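Local atomic coordinates of TruD (Uncultured prochloron, PDB entry 4BS9), a protein that acts as a heterocyclase of cyanobactin (trunkamide) biosynthesis, an adenylase that probably uses ATP to activate the precursor peptide for ring closure. Residues 116-121 / 162-167; 207-212 / 318-323. One frame throughout, in Å; residues are numbered along the deposited sequence.

Contact 1. Residues 116-121 / 162-167; sequences TTAGKG and VLTDDY
T116 and V162 sit on neighbouring parallel strands, their side chains on the same face of the sheet and crossing obliquely, with T116 OG1 3.4 Å from V162 CG2. With OG1 between the backbone N and the carbonyl carbon (chi1 63°), the hydroxyl lies against the valine methyl, while its hydrogen bond goes to Q160 OE1. This end is tight. L163 N donates to T116 O at 2.7 Å, and A118 N returns a more bent bond to L163 O (N-H...O 136°), while the CA-H of T117 leans on the same L163 carbonyl. A118 CB then lies 4.0 Å from V162 CG1 and 3.5 Å from T164 OG1. The strands, 112-117 and 160-163, are neighbours in the parallel part of a mixed sheet whose order, with helices packed on both faces, recalls Rossmann-like folds. T117 and L163 meet helix 124-136 on one face, and on the other V162, with A118 beyond the strand end, meets helix 172-182. Past the strand ends the chains separate. T164 OG1 bonds forward within its own loop to D166 O at 3.1 Å, approaching from above the carbonyl plane. An alanine at T164 would probably leave D166 O without this donor and open a gap beside A118 CB. Further out, towards solvent, the contact thins to exposed G121, its O 3.9 Å from D165 CB.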
ATOM      1  N   THR A 116      -1.896  30.931  21.065  1.00 60.07           N
ATOM      2  CA  THR A 116      -1.452  30.701  22.455  1.00 63.50           C
ATOM      3  C   THR A 116      -0.524  29.499  22.569  1.00 64.32           C
ATOM      4  O   THR A 116      -0.292  28.778  21.593  1.00 65.08           O
ATOM      5  CB  THR A 116      -2.639  30.427  23.407  1.00 64.84           C
ATOM      6  OG1 THR A 116      -3.288  29.218  23.005  1.00 67.43           O
ATOM      7  CG2 THR A 116      -3.651  31.562  23.384  1.00 69.13           C
ATOM      8  N   THR A 117      -0.022  29.274  23.778  1.00 64.10           N
ATOM      9  CA  THR A 117       0.889  28.187  24.044  1.00 63.03           C
ATOM     10  C   THR A 117       0.344  27.297  25.141  1.00 65.72           C
ATOM     11  O   THR A 117      -0.456  27.742  25.952  1.00 69.56           O
ATOM     12  CB  THR A 117       2.247  28.732  24.464  1.00 63.01           C
ATOM     13  OG1 THR A 117       2.098  29.522  25.656  1.00 66.25           O
ATOM     14  CG2 THR A 117       2.806  29.572  23.352  1.00 62.18           C
ATOM     15  N   ALA A 118       0.790  26.042  25.169  1.00 66.40           N
ATOM     16  CA  ALA A 118       0.315  25.091  26.152  1.00 65.68           C
ATOM     17  C   ALA A 118       1.392  24.863  27.171  1.00 69.88           C
ATOM     18  O   ALA A 118       1.211  25.142  28.349  1.00 81.94           O
ATOM     19  CB  ALA A 118      -0.078  23.792  25.502  1.00 64.14           C
ATOM     20  N   GLY A 119       2.536  24.367  26.749  1.00 67.22           N
ATOM     21  CA  GLY A 119       3.572  24.077  27.741  1.00 70.07           C
ATOM     22  C   GLY A 119       4.320  25.299  28.236  1.00 70.35           C
ATOM     23  O   GLY A 119       3.799  26.415  28.230  1.00 68.98           O
ATOM     24  N   LYS A 120       5.550  25.068  28.675  1.00 73.94           N
ATOM     25  CA  LYS A 120       6.512  26.133  28.901  1.00 80.80           C
ATOM     26  C   LYS A 120       7.538  26.141  27.765  1.00 80.43           C
ATOM     27  O   LYS A 120       8.493  26.902  27.796  1.00 79.12           O
ATOM     28  CB  LYS A 120       7.230  25.921  30.232  1.00 87.53           C
ATOM     29  CG  LYS A 120       6.331  25.886  31.464  1.00 92.60           C
ATOM     30  CD  LYS A 120       7.122  25.380  32.670  1.00 99.53           C
ATOM     31  CE  LYS A 120       6.588  25.895  34.004  1.00103.72           C
ATOM     32  NZ  LYS A 120       7.667  25.982  35.034  1.00105.97           N
ATOM     33  N   GLY A 121       7.324  25.306  26.749  1.00 79.73           N
ATOM     34  CA  GLY A 121       8.355  25.028  25.757  1.00 78.18           C
ATOM     35  C   GLY A 121       8.145  25.679  24.416  1.00 76.03           C
ATOM     36  O   GLY A 121       8.544  25.136  23.402  1.00 76.02           O
ATOM     37  N   VAL A 162      -3.304  26.732  19.310  1.00 57.98           N
ATOM     38  CA  VAL A 162      -2.526  26.395  20.483  1.00 61.21           C
ATOM     39  C   VAL A 162      -1.241  25.707  20.060  1.00 60.73           C
ATOM     40  O   VAL A 162      -1.258  24.548  19.638  1.00 58.90           O
ATOM     41  CB  VAL A 162      -3.347  25.531  21.449  1.00 61.44           C
ATOM     42  CG1 VAL A 162      -2.517  25.115  22.652  1.00 64.68           C
ATOM     43  CG2 VAL A 162      -4.562  26.318  21.907  1.00 62.92           C
ATOM     44  N   LEU A 163      -0.138  26.454  20.164  1.00 60.78           N
ATOM     45  CA  LEU A 163       1.196  25.945  19.886  1.00 60.78           C
ATOM     46  C   LEU A 163       1.672  25.202  21.101  1.00 60.73           C
ATOM     47  O   LEU A 163       1.627  25.732  22.192  1.00 59.16           O
ATOM     48  CB  LEU A 163       2.179  27.084  19.597  1.00 61.57           C
ATOM     49  CG  LEU A 163       1.781  28.013  18.457  1.00 62.66           C
ATOM     50  CD1 LEU A 163       2.823  29.078  18.212  1.00 66.11           C
ATOM     51  CD2 LEU A 163       1.568  27.215  17.189  1.00 65.40           C
ATOM     52  N   THR A 164       2.125  23.970  20.911  1.00 61.77           N
ATOM     53  CA  THR A 164       2.703  23.193  22.007  1.00 60.10           C
ATOM     54  C   THR A 164       3.939  22.444  21.540  1.00 58.53           C
ATOM     55  O   THR A 164       4.162  22.292  20.340  1.00 58.80           O
ATOM     56  CB  THR A 164       1.676  22.197  22.577  1.00 59.10           C
ATOM     57  OG1 THR A 164       2.133  21.720  23.831  1.00 62.69           O
ATOM     58  CG2 THR A 164       1.463  21.006  21.669  1.00 60.01           C
ATOM     59  N   ASP A 165       4.748  21.988  22.487  1.00 60.22           N
ATOM     60  CA  ASP A 165       5.862  21.083  22.174  1.00 62.35           C
ATOM     61  C   ASP A 165       5.527  19.618  22.489  1.00 62.72           C
ATOM     62  O   ASP A 165       6.315  18.719  22.182  1.00 64.80           O
ATOM     63  CB  ASP A 165       7.157  21.515  22.876  1.00 65.99           C
ATOM     64  CG  ASP A 165       7.146  21.243  24.369  1.00 68.82           C
ATOM     65  OD1 ASP A 165       6.154  21.615  25.036  1.00 71.57           O
ATOM     66  OD2 ASP A 165       8.147  20.681  24.877  1.00 73.49           O
ATOM     67  N   ASP A 166       4.356  19.380  23.081  1.00 62.72           N
ATOM     68  CA  ASP A 166       3.884  18.022  23.332  1.00 64.49           C
ATOM     69  C   ASP A 166       2.373  17.933  23.537  1.00 61.56           C
ATOM     70  O   ASP A 166       1.785  18.712  24.261  1.00 62.74           O
ATOM     71  CB  ASP A 166       4.590  17.432  24.538  1.00 69.54           C
ATOM     72  CG  ASP A 166       4.321  15.965  24.692  1.00 73.88           C
ATOM     73  OD1 ASP A 166       4.861  15.175  23.881  1.00 75.88           O
ATOM     74  OD2 ASP A 166       3.571  15.611  25.629  1.00 80.65           O
ATOM     75  N   TYR A 167       1.759  16.945  22.906  1.00 60.71           N
ATOM     76  CA  TYR A 167       0.310  16.839  22.874  1.00 58.15           C
ATOM     77  C   TYR A 167      -0.241  16.273  24.162  1.00 58.93           C
ATOM     78  O   TYR A 167      -1.453  16.253  24.344  1.00 63.37           O
ATOM     79  CB  TYR A 167      -0.124  15.992  21.668  1.00 56.84           C
ATOM     80  CG  TYR A 167      -0.299  16.795  20.384  1.00 57.67           C
ATOM     81  CD1 TYR A 167       0.418  17.968  20.162  1.00 58.46           C
ATOM     82  CD2 TYR A 167      -1.178  16.382  19.389  1.00 55.86           C
ATOM     83  CE1 TYR A 167       0.262  18.699  19.004  1.00 56.06           C
ATOM     84  CE2 TYR A 167      -1.335  17.118  18.225  1.00 53.73           C
ATOM     85  CZ  TYR A 167      -0.604  18.270  18.043  1.00 54.09           C
ATOM     86  OH  TYR A 167      -0.731  19.037  16.915  1.00 55.51           O
TER

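Contact 2. Residues 207-212 / 318-323. With ZN (zinc ion), chain B.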
ATOM      1  N   THR A 207     -16.282  17.235  16.690  1.00 65.96           N
ATOM      2  CA  THR A 207     -15.115  16.364  16.759  1.00 62.93           C
ATOM      3  C   THR A 207     -14.963  15.733  18.137  1.00 62.48           C
ATOM      4  O   THR A 207     -15.823  15.896  19.007  1.00 64.68           O
ATOM      5  CB  THR A 207     -13.840  17.166  16.519  1.00 63.78           C
ATOM      6  OG1 THR A 207     -13.633  18.053  17.629  1.00 61.71           O
ATOM      7  CG2 THR A 207     -13.923  17.944  15.213  1.00 63.44           C
ATOM      8  N   GLY A 208     -13.859  15.010  18.325  1.00 61.94           N
ATOM      9  CA  GLY A 208     -13.424  14.559  19.645  1.00 61.04           C
ATOM     10  C   GLY A 208     -12.883  15.712  20.452  1.00 61.07           C
ATOM     11  O   GLY A 208     -12.643  16.798  19.914  1.00 59.08           O
ATOM     12  N   CYS A 209     -12.718  15.507  21.756  1.00 61.63           N
ATOM     13  CA  CYS A 209     -12.034  16.522  22.544  1.00 59.57           C
ATOM     14  C   CYS A 209     -10.563  16.101  22.635  1.00 56.81           C
ATOM     15  O   CYS A 209     -10.185  15.036  22.136  1.00 54.29           O
ATOM     16  CB  CYS A 209     -12.701  16.684  23.907  1.00 60.36           C
ATOM     17  SG  CYS A 209     -12.231  15.408  25.051  1.00 64.29           S
ATOM     18  N   TRP A 210      -9.743  16.934  23.262  1.00 55.37           N
ATOM     19  CA  TRP A 210      -8.332  16.609  23.464  1.00 55.84           C
ATOM     20  C   TRP A 210      -8.126  15.352  24.295  1.00 57.76           C
ATOM     21  O   TRP A 210      -7.183  14.586  24.059  1.00 58.62           O
ATOM     22  CB  TRP A 210      -7.618  17.751  24.159  1.00 56.61           C
ATOM     23  CG  TRP A 210      -6.290  17.356  24.666  1.00 55.72           C
ATOM     24  CD1 TRP A 210      -5.121  17.343  23.970  1.00 54.93           C
ATOM     25  CD2 TRP A 210      -5.987  16.895  25.982  1.00 56.71           C
ATOM     26  NE1 TRP A 210      -4.106  16.909  24.774  1.00 57.12           N
ATOM     27  CE2 TRP A 210      -4.613  16.628  26.018  1.00 57.31           C
ATOM     28  CE3 TRP A 210      -6.748  16.677  27.136  1.00 57.41           C
ATOM     29  CZ2 TRP A 210      -3.982  16.163  27.161  1.00 56.94           C
ATOM     30  CZ3 TRP A 210      -6.123  16.215  28.265  1.00 56.85           C
ATOM     31  CH2 TRP A 210      -4.757  15.962  28.272  1.00 57.04           C
ATOM     32  N   HIS A 211      -8.984  15.173  25.293  1.00 58.28           N
ATOM     33  CA  HIS A 211      -9.029  13.938  26.087  1.00 58.60           C
ATOM     34  C   HIS A 211      -9.379  12.672  25.271  1.00 60.93           C
ATOM     35  O   HIS A 211      -8.957  11.552  25.626  1.00 64.83           O
ATOM     36  CB  HIS A 211      -9.975  14.108  27.280  1.00 57.47           C
ATOM     37  CG  HIS A 211      -9.865  13.019  28.289  1.00 59.47           C
ATOM     38  ND1 HIS A 211     -10.779  12.857  29.303  1.00 59.96           N
ATOM     39  CD2 HIS A 211      -8.978  11.997  28.409  1.00 58.98           C
ATOM     40  CE1 HIS A 211     -10.455  11.788  30.013  1.00 60.69           C
ATOM     41  NE2 HIS A 211      -9.362  11.255  29.495  1.00 59.44           N
ATOM     42  N   CYS A 212     -10.113  12.825  24.173  1.00 60.42           N
ATOM     43  CA  CYS A 212     -10.322  11.678  23.275  1.00 61.51           C
ATOM     44  C   CYS A 212      -8.982  11.229  22.720  1.00 59.20           C
ATOM     45  O   CYS A 212      -8.650  10.032  22.680  1.00 56.52           O
ATOM     46  CB  CYS A 212     -11.292  12.030  22.143  1.00 62.68           C
ATOM     47  SG  CYS A 212     -12.985  12.307  22.720  1.00 64.02           S
ATOM     48  N   CYS A 318     -16.145   9.124  26.496  1.00 55.30           N
ATOM     49  CA  CYS A 318     -15.116   9.998  26.946  1.00 57.71           C
ATOM     50  C   CYS A 318     -15.584  10.638  28.222  1.00 59.73           C
ATOM     51  O   CYS A 318     -16.622  11.286  28.229  1.00 65.35           O
ATOM     52  CB  CYS A 318     -14.855  11.074  25.912  1.00 60.49           C
ATOM     53  SG  CYS A 318     -13.725  12.279  26.576  1.00 62.62           S
ATOM     54  N   PRO A 319     -14.840  10.456  29.316  1.00 60.66           N
ATOM     55  CA  PRO A 319     -15.225  11.100  30.580  1.00 62.32           C
ATOM     56  C   PRO A 319     -15.412  12.619  30.472  1.00 60.68           C
ATOM     57  O   PRO A 319     -16.287  13.164  31.111  1.00 64.66           O
ATOM     58  CB  PRO A 319     -14.056  10.788  31.516  1.00 62.69           C
ATOM     59  CG  PRO A 319     -13.378   9.607  30.922  1.00 61.81           C
ATOM     60  CD  PRO A 319     -13.604   9.671  29.444  1.00 60.69           C
ATOM     61  N   THR A 320     -14.602  13.290  29.671  1.00 59.50           N
ATOM     62  CA  THR A 320     -14.718  14.737  29.530  1.00 62.50           C
ATOM     63  C   THR A 320     -15.881  15.175  28.617  1.00 64.40           C
ATOM     64  O   THR A 320     -16.708  15.980  29.035  1.00 68.82           O
ATOM     65  CB  THR A 320     -13.394  15.365  29.046  1.00 61.41           C
ATOM     66  OG1 THR A 320     -12.376  15.120  30.015  1.00 60.67           O
ATOM     67  CG2 THR A 320     -13.530  16.845  28.886  1.00 63.34           C
ATOM     68  N   CYS A 321     -15.947  14.672  27.386  1.00 63.89           N
ATOM     69  CA  CYS A 321     -16.959  15.151  26.442  1.00 65.54           C
ATOM     70  C   CYS A 321     -18.038  14.121  26.072  1.00 64.78           C
ATOM     71  O   CYS A 321     -18.822  14.360  25.168  1.00 64.95           O
ATOM     72  CB  CYS A 321     -16.281  15.675  25.183  1.00 66.50           C
ATOM     73  SG  CYS A 321     -15.874  14.385  23.995  1.00 65.57           S
ATOM     74  N   GLY A 322     -18.100  13.009  26.791  1.00 63.90           N
ATOM     75  CA  GLY A 322     -19.048  11.948  26.482  1.00 65.13           C
ATOM     76  C   GLY A 322     -19.766  11.424  27.711  1.00 66.66           C
ATOM     77  O   GLY A 322     -20.030  12.180  28.640  1.00 70.39           O
ATOM     78  N   ASP A 323     -20.097  10.131  27.701  1.00 67.13           N
ATOM     79  CA  ASP A 323     -20.794   9.480  28.815  1.00 67.12           C
ATOM     80  C   ASP A 323     -19.891   8.450  29.512  1.00 65.97           C
ATOM     81  O   ASP A 323     -19.699   7.328  29.042  1.00 63.67           O
ATOM     82  CB  ASP A 323     -22.083   8.827  28.326  1.00 68.82           C
ATOM     83  CG  ASP A 323     -22.917   8.245  29.460  1.00 73.81           C
ATOM     84  OD1 ASP A 323     -22.564   8.427  30.655  1.00 79.38           O
ATOM     85  OD2 ASP A 323     -23.944   7.603  29.150  1.00 75.92           O
TER
HETATM   86 ZN    ZN B1782     -13.687  13.602  24.597  1.00 54.37          ZN
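C318 SG is held by two partners: the zinc ion at 2.4 Å and the N-H of C321, which points at it almost straight (176° at the hydrogen) over an N...S distance of 3.4 Å. C209, C212 and C321 complete the zinc site, and the four sulfurs, nearly equally spaced, surround the metal as a tetrahedron. On the other segment C209 N plays the comparable part, donating to C212 SG, although here the bond runs from the first cysteine of the pair to the second. Such N-H groups would probably ease the negative charge on the thiolates. C209 stands at the N-cap of helix 210-217, and its CB packs 3.9 Å from C321 CB beside the metal. Outside the sulfur cluster H211 reaches over to the opposing loop, its CG anti to the backbone N (chi1 -168°). ND1 meets T320 OG1 at 2.9 Å near the ring plane, a hydrogen bond in which either partner could be the donor. The P319 and H211 side chains cross at about a right angle, P319 CG lying oblique to the ring, 3.8 Å from H211 CE1, and C318 SG likewise oblique, 4.6 Å from the ring centroid. N176 of helix 172-182 touches both C209 and T320. Two CxxC pairs, one at a helix start and the other in a Cys-Pro-Thr-Cys-Gly turn of the zinc-knuckle kind, thus form a Cys4 zinc site.

Contact 1 closes before contact 2 opens along the chain, and their centres lie 20 Å apart. They belong to one region built round the mixed sheet: contact 1 joins two of its parallel strands at their ends, whereas the segments of contact 2 follow its antiparallel strands 195-202 and 306-311. Y167 O and W210 NE1 approach to 2.8 Å, a probable hydrogen bond that ties the loop after strand 160-163 to the start of helix 210-217. Helix 172-182 is shared as well, its L172 touching A118, V162 and W210. The zinc thus clamps together two segments more than a hundred residues apart, each following a strand of the sheet, which is consistent with a structural role.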